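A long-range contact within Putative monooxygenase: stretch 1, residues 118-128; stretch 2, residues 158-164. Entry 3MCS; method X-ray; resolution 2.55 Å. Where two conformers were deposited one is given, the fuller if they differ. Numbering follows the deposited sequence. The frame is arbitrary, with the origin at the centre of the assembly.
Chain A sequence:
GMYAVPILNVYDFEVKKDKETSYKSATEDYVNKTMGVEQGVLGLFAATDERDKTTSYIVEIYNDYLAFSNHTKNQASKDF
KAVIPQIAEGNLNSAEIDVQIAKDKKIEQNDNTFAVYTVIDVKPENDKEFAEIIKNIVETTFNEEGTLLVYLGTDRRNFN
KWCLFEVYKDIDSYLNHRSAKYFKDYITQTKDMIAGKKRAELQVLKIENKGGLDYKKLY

Stretch 1 (118-128) TVIDVKPENDK
Stretch 2 (158-164) NFNKWCL

The indole of Trp 162 reaches past its own strand pairing to the start of a helix: NE1 donates to Asp 127 OD1 at 3.2 Å, nearly straight at 164°, with the carboxylate at the ring edge. Trp 162 takes chi1 m and chi2 77°, Asp 127 chi1 t and chi2 72°. A buried indole suits this place: it packs as a hydrocarbon yet keeps one N-H to spend.

The base is an antiparallel strand pair, 118-122 against 161-164, axes 4.6 Å apart at 160°; 628 Å² is buried in total. Thr 118 faces Leu 164 and Ile 120 faces Trp 162 as hydrogen-bonded pairs, N to O 2.8-2.9 Å both ways, CA-CA 5.1 Å; Val 119 with Cys 163 and Asp 121 with Lys 161 are non-hydrogen-bonded, CA-CA 4.6 Å. Phi runs from -85° to -126°, psi from 99° to 147°. Val 122 N extends the ladder to Asn 160 O at 2.9 Å.

On one face Ile 120 (m, t) lies beside Trp 162, CB to CB 4.4 Å, next to Thr 118 (m) and Leu 164 (t, p). A water accepts from Thr 118 OG1 at 2.6 Å and donates to Leu 164 O at 2.8 Å. On the other, Val 119 (t) and Cys 163 (m) join partly exposed Lys 161 (t, t, -146°, p), whose aliphatic CG packs 3.8 Å from Val 119 CG1 while NZ salt-bridges Asp 121 OD1 (m, -40°) at 2.8 Å.

Residues 123-127 follow at phi/psi -69/131, -52/-37, -61/-35, -103/7 and -63/-47; Asn 126 N bonds Lys 123 O at 2.9 Å. Asn 160 (m, 138°) fills the corner, OD1 3.5 Å from Pro 124 CG, ND2 3.3 Å from Asp 127 CG.

A type I turn, Asn 158 to Lys 161 (Phe 159 -72/-1, Asn 160 -87/-7), closes with Lys 161 N to Asn 158 O at 3.0 Å; Asn 158 OD1 accepts from Asn 160 N at 2.9 Å.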

# COMPACT_ATOMS: atom_id res chain seq x y z
N THR A 118 -2.72 -5.12 -4.62
CA THR A 118 -3.20 -6.46 -4.81
C THR A 118 -3.36 -7.18 -3.48
O THR A 118 -2.53 -7.00 -2.59
CB THR A 118 -2.15 -7.21 -5.66
OG1 THR A 118 -1.95 -6.51 -6.89
CG2 THR A 118 -2.58 -8.66 -5.92
N VAL A 119 -4.43 -7.96 -3.34
CA VAL A 119 -4.67 -8.83 -2.19
C VAL A 119 -4.83 -10.27 -2.70
O VAL A 119 -5.63 -10.52 -3.59
CB VAL A 119 -5.92 -8.45 -1.40
CG1 VAL A 119 -6.14 -9.45 -0.27
CG2 VAL A 119 -5.80 -7.01 -0.86
N ILE A 120 -4.07 -11.21 -2.14
CA ILE A 120 -4.04 -12.58 -2.63
C ILE A 120 -4.34 -13.58 -1.53
O ILE A 120 -3.57 -13.70 -0.60
CB ILE A 120 -2.65 -12.93 -3.18
CG1 ILE A 120 -2.11 -11.80 -4.07
CG2 ILE A 120 -2.70 -14.25 -3.94
CD1 ILE A 120 -0.72 -12.07 -4.65
N ASP A 121 -5.45 -14.29 -1.64
CA ASP A 121 -5.80 -15.30 -0.67
C ASP A 121 -5.21 -16.63 -1.12
O ASP A 121 -5.68 -17.23 -2.08
CB ASP A 121 -7.32 -15.39 -0.53
CG ASP A 121 -7.92 -14.12 0.03
OD1 ASP A 121 -7.31 -13.55 0.93
OD2 ASP A 121 -8.99 -13.68 -0.41
N VAL A 122 -4.13 -17.05 -0.47
CA VAL A 122 -3.46 -18.30 -0.79
C VAL A 122 -4.10 -19.46 -0.07
O VAL A 122 -4.61 -19.30 1.03
CB VAL A 122 -1.98 -18.28 -0.39
N LYS A 123 -4.11 -20.63 -0.69
CA LYS A 123 -4.65 -21.81 -0.06
C LYS A 123 -3.68 -22.13 1.07
O LYS A 123 -2.47 -22.12 0.83
CB LYS A 123 -4.74 -22.98 -1.03
CG LYS A 123 -5.71 -22.80 -2.19
CD LYS A 123 -5.55 -23.90 -3.26
CE LYS A 123 -6.51 -23.67 -4.46
NZ LYS A 123 -6.41 -24.72 -5.54
N PRO A 124 -4.19 -22.37 2.30
CA PRO A 124 -3.35 -22.68 3.48
C PRO A 124 -2.37 -23.83 3.24
O PRO A 124 -1.24 -23.83 3.75
CB PRO A 124 -4.37 -23.10 4.53
CG PRO A 124 -5.62 -22.39 4.15
CD PRO A 124 -5.61 -22.24 2.66
N GLU A 125 -2.83 -24.80 2.47
CA GLU A 125 -2.02 -25.95 2.10
C GLU A 125 -0.76 -25.56 1.31
O GLU A 125 0.29 -26.16 1.46
CB GLU A 125 -2.89 -26.96 1.31
CG GLU A 125 -3.66 -26.38 0.10
CD GLU A 125 -4.81 -27.27 -0.37
OE1 GLU A 125 -4.76 -28.51 -0.14
OE2 GLU A 125 -5.77 -26.72 -0.96
N ASN A 126 -0.86 -24.51 0.48
CA ASN A 126 0.26 -24.03 -0.35
C ASN A 126 0.98 -22.76 0.14
O ASN A 126 1.84 -22.23 -0.56
CB ASN A 126 -0.28 -23.75 -1.75
CG ASN A 126 -0.88 -24.99 -2.40
OD1 ASN A 126 -2.03 -24.99 -2.88
ND2 ASN A 126 -0.11 -26.08 -2.39
N ASP A 127 0.66 -22.28 1.34
CA ASP A 127 1.23 -21.03 1.90
C ASP A 127 2.74 -21.01 2.12
O ASP A 127 3.39 -20.04 1.80
CB ASP A 127 0.53 -20.69 3.22
CG ASP A 127 0.98 -19.36 3.79
OD1 ASP A 127 0.61 -18.27 3.26
OD2 ASP A 127 1.68 -19.43 4.83
N LYS A 128 3.29 -22.05 2.73
CA LYS A 128 4.74 -22.13 2.94
C LYS A 128 5.47 -21.92 1.61
O LYS A 128 6.23 -20.96 1.44
CB LYS A 128 5.17 -23.48 3.57
CG LYS A 128 4.66 -23.73 4.99
N ASN A 158 -5.14 -12.90 9.22
CA ASN A 158 -5.02 -14.14 8.48
C ASN A 158 -3.75 -14.17 7.64
O ASN A 158 -3.69 -13.51 6.61
CB ASN A 158 -6.26 -14.27 7.59
CG ASN A 158 -6.20 -15.40 6.62
OD1 ASN A 158 -5.30 -16.23 6.67
ND2 ASN A 158 -7.16 -15.44 5.71
N PHE A 159 -2.76 -14.95 8.04
CA PHE A 159 -1.48 -14.95 7.32
C PHE A 159 -1.50 -15.60 5.94
O PHE A 159 -0.48 -15.58 5.25
CB PHE A 159 -0.28 -15.45 8.16
CG PHE A 159 -0.37 -16.86 8.65
CD1 PHE A 159 -0.21 -17.93 7.79
CD2 PHE A 159 -0.50 -17.12 10.01
CE1 PHE A 159 -0.24 -19.22 8.27
CE2 PHE A 159 -0.52 -18.40 10.49
CZ PHE A 159 -0.40 -19.46 9.62
N ASN A 160 -2.63 -16.14 5.51
CA ASN A 160 -2.74 -16.64 4.15
C ASN A 160 -3.14 -15.52 3.17
O ASN A 160 -3.16 -15.73 1.96
CB ASN A 160 -3.73 -17.80 4.07
CG ASN A 160 -3.35 -18.97 4.97
OD1 ASN A 160 -4.22 -19.56 5.63
ND2 ASN A 160 -2.07 -19.29 5.03
N LYS A 161 -3.46 -14.34 3.71
CA LYS A 161 -3.88 -13.19 2.92
C LYS A 161 -2.69 -12.28 2.70
O LYS A 161 -2.33 -11.52 3.58
CB LYS A 161 -4.98 -12.46 3.67
CG LYS A 161 -5.79 -11.41 2.91
CD LYS A 161 -7.01 -10.98 3.78
CE LYS A 161 -8.27 -10.65 2.99
NZ LYS A 161 -8.95 -11.86 2.42
N TRP A 162 -2.06 -12.38 1.54
CA TRP A 162 -0.92 -11.52 1.21
C TRP A 162 -1.38 -10.19 0.59
O TRP A 162 -2.29 -10.19 -0.23
CB TRP A 162 0.01 -12.24 0.26
CG TRP A 162 0.65 -13.39 0.89
CD1 TRP A 162 0.10 -14.61 1.13
CD2 TRP A 162 2.00 -13.45 1.37
NE1 TRP A 162 1.01 -15.43 1.74
CE2 TRP A 162 2.19 -14.75 1.90
CE3 TRP A 162 3.06 -12.54 1.40
CZ2 TRP A 162 3.39 -15.16 2.47
CZ3 TRP A 162 4.27 -12.96 1.95
CH2 TRP A 162 4.42 -14.25 2.49
N CYS A 163 -0.73 -9.09 0.97
CA CYS A 163 -1.05 -7.75 0.49
C CYS A 163 0.15 -7.12 -0.13
O CYS A 163 1.18 -6.98 0.54
CB CYS A 163 -1.50 -6.85 1.64
SG CYS A 163 -3.00 -7.42 2.48
N LEU A 164 0.02 -6.69 -1.39
CA LEU A 164 1.13 -6.08 -2.13
C LEU A 164 0.80 -4.69 -2.66
O LEU A 164 -0.09 -4.53 -3.49
CB LEU A 164 1.52 -6.97 -3.31
CG LEU A 164 2.72 -6.47 -4.09
CD1 LEU A 164 3.93 -6.44 -3.16
CD2 LEU A 164 3.01 -7.31 -5.36
O HOH W 1 -0.04 -4.79 -6.28